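Local coordinates for protein type III restriction-modification enzyme EcoP15I Res subunit (Escherichia coli, PDB 4ZCF) that cleaves double-stranded DNA 25-27 base pairs downstream of one of two inversely oriented recognition sites, as the ATP-binding, helicase-like restriction subunit acting together with the Mod subunit, at residues C[363-368]-C[558-563]. Sequence-based numbering, arbitrary orientation.
Sequences PYSYDQ and VDFTEK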
loop_
_atom_site.group_PDB
_atom_site.type_symbol
_atom_site.label_atom_id
_atom_site.label_comp_id
_atom_site.label_asym_id
_atom_site.label_seq_id
_atom_site.Cartn_x
_atom_site.Cartn_y
_atom_site.Cartn_z
ATOM N N PRO C 363 5.463 -48.406 16.470
ATOM C CA PRO C 363 6.595 -48.332 15.522
ATOM C C PRO C 363 6.421 -49.078 14.199
ATOM O O PRO C 363 7.199 -48.846 13.269
ATOM C CB PRO C 363 7.788 -48.855 16.337
ATOM C CG PRO C 363 7.321 -48.880 17.766
ATOM C CD PRO C 363 5.854 -49.135 17.690
ATOM N N TYR C 364 5.394 -49.948 14.105
ATOM C CA TYR C 364 5.079 -50.709 12.896
ATOM C C TYR C 364 4.317 -49.887 11.849
ATOM O O TYR C 364 4.159 -50.344 10.716
ATOM C CB TYR C 364 4.365 -52.025 13.243
ATOM C CG TYR C 364 5.313 -53.106 13.714
ATOM C CD1 TYR C 364 6.056 -53.856 12.804
ATOM C CD2 TYR C 364 5.481 -53.371 15.069
ATOM C CE1 TYR C 364 6.940 -54.846 13.233
ATOM C CE2 TYR C 364 6.360 -54.361 15.510
ATOM C CZ TYR C 364 7.085 -55.099 14.588
ATOM O OH TYR C 364 7.946 -56.078 15.022
ATOM N N SER C 365 3.881 -48.661 12.216
ATOM C CA SER C 365 3.186 -47.721 11.330
ATOM C C SER C 365 4.172 -47.133 10.319
ATOM O O SER C 365 3.809 -46.878 9.168
ATOM C CB SER C 365 2.564 -46.584 12.138
ATOM O OG SER C 365 1.688 -47.058 13.146
ATOM N N TYR C 366 5.425 -46.940 10.764
ATOM C CA TYR C 366 6.535 -46.359 10.005
ATOM C C TYR C 366 7.345 -47.397 9.200
ATOM O O TYR C 366 8.413 -47.072 8.674
ATOM C CB TYR C 366 7.420 -45.509 10.947
ATOM C CG TYR C 366 6.634 -44.418 11.645
ATOM C CD1 TYR C 366 6.455 -43.171 11.051
ATOM C CD2 TYR C 366 6.012 -44.653 12.870
ATOM C CE1 TYR C 366 5.694 -42.178 11.665
ATOM C CE2 TYR C 366 5.244 -43.669 13.493
ATOM C CZ TYR C 366 5.091 -42.431 12.888
ATOM O OH TYR C 366 4.336 -41.456 13.498
ATOM N N ASP C 367 6.800 -48.631 9.068
ATOM C CA ASP C 367 7.409 -49.746 8.344
ATOM C C ASP C 367 7.418 -49.499 6.834
ATOM O O ASP C 367 6.380 -49.173 6.253
ATOM C CB ASP C 367 6.699 -51.068 8.694
ATOM C CG ASP C 367 7.341 -52.290 8.069
ATOM O OD1 ASP C 367 8.318 -52.813 8.655
ATOM O OD2 ASP C 367 6.882 -52.712 6.985
ATOM N N GLN C 368 8.600 -49.668 6.210
ATOM C CA GLN C 368 8.827 -49.465 4.777
ATOM C C GLN C 368 8.017 -50.390 3.876
ATOM O O GLN C 368 7.522 -49.939 2.844
ATOM C CB GLN C 368 10.307 -49.579 4.454
ATOM N N VAL C 558 -6.473 -47.268 4.678
ATOM C CA VAL C 558 -6.071 -47.200 6.089
ATOM C C VAL C 558 -5.047 -48.270 6.515
ATOM O O VAL C 558 -4.774 -49.225 5.781
ATOM C CB VAL C 558 -7.246 -47.047 7.099
ATOM C CG1 VAL C 558 -7.871 -45.661 7.023
ATOM C CG2 VAL C 558 -8.296 -48.130 6.915
ATOM N N ASP C 559 -4.477 -48.068 7.712
ATOM C CA ASP C 559 -3.477 -48.899 8.376
ATOM C C ASP C 559 -4.075 -50.203 8.921
ATOM O O ASP C 559 -5.301 -50.362 8.991
ATOM C CB ASP C 559 -2.889 -48.096 9.558
ATOM C CG ASP C 559 -1.388 -47.885 9.531
ATOM O OD1 ASP C 559 -0.775 -48.082 8.455
ATOM O OD2 ASP C 559 -0.831 -47.475 10.571
ATOM N N PHE C 560 -3.184 -51.112 9.362
ATOM C CA PHE C 560 -3.524 -52.361 10.033
ATOM C C PHE C 560 -4.171 -51.971 11.373
ATOM O O PHE C 560 -5.054 -52.676 11.857
ATOM C CB PHE C 560 -2.250 -53.218 10.261
ATOM C CG PHE C 560 -1.140 -52.566 11.067
ATOM C CD1 PHE C 560 -0.170 -51.785 10.446
ATOM C CD2 PHE C 560 -1.069 -52.730 12.446
ATOM C CE1 PHE C 560 0.828 -51.152 11.193
ATOM C CE2 PHE C 560 -0.067 -52.099 13.192
ATOM C CZ PHE C 560 0.873 -51.314 12.561
ATOM N N THR C 561 -3.742 -50.812 11.935
ATOM C CA THR C 561 -4.190 -50.214 13.194
ATOM C C THR C 561 -5.684 -49.881 13.214
ATOM O O THR C 561 -6.295 -49.902 14.284
ATOM C CB THR C 561 -3.382 -48.960 13.478
ATOM N N GLU C 562 -6.268 -49.567 12.042
ATOM C CA GLU C 562 -7.684 -49.227 11.917
ATOM C C GLU C 562 -8.471 -50.345 11.196
ATOM O O GLU C 562 -8.558 -50.354 9.963
ATOM C CB GLU C 562 -7.843 -47.883 11.208
ATOM N N LYS C 563 -9.012 -51.310 11.981
ATOM C CA LYS C 563 -9.780 -52.454 11.473
ATOM C C LYS C 563 -11.289 -52.228 11.558
ATOM O O LYS C 563 -12.034 -52.731 10.712
ATOM C CB LYS C 563 -9.400 -53.718 12.224
#
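Tyr364 O and Ser365 N lie at the edge of the Phe560 ring, near its plane: Tyr364 O is 3.5 Å from Phe560 CE1 and Ser365 N 4.0 Å from Phe560 CZ. Tyr364 CB approaches obliquely from out of that plane, 3.6 Å from Phe560 CZ; the two rings do not stack, as the phenol of Tyr364 leads away. With chi1 at 58°, Phe560 CG is flanked by both backbone N and C, and the ring projects from the type I turn Asp559–Glu562 to the backbone of 363-368. Beside it, Ser365 OG stands 3.6 Å from Asp559 OD2 without a hydrogen bond across the contact; the hydroxyl is hydrogen-bonded to Asn362 O. Helix 368-389, which starts after the N-cap residue Asp367, also packs here, with Leu370 touched by Asp559 and Phe560. Cut back to an alanine, Phe560 would probably no longer reach 363-368, leaving a gap beside Tyr364 CB and its carbonyl. Strand 553-558 lies between strands 513-518 and 280-285 in a parallel sheet, consistent with the second RecA-like domain of a helicase motor. The loop after it meets 363-368 without hydrogen bond or salt bridge, weakly polar at Tyr364 O, and so probably depends on shape fit rather than directed bonds.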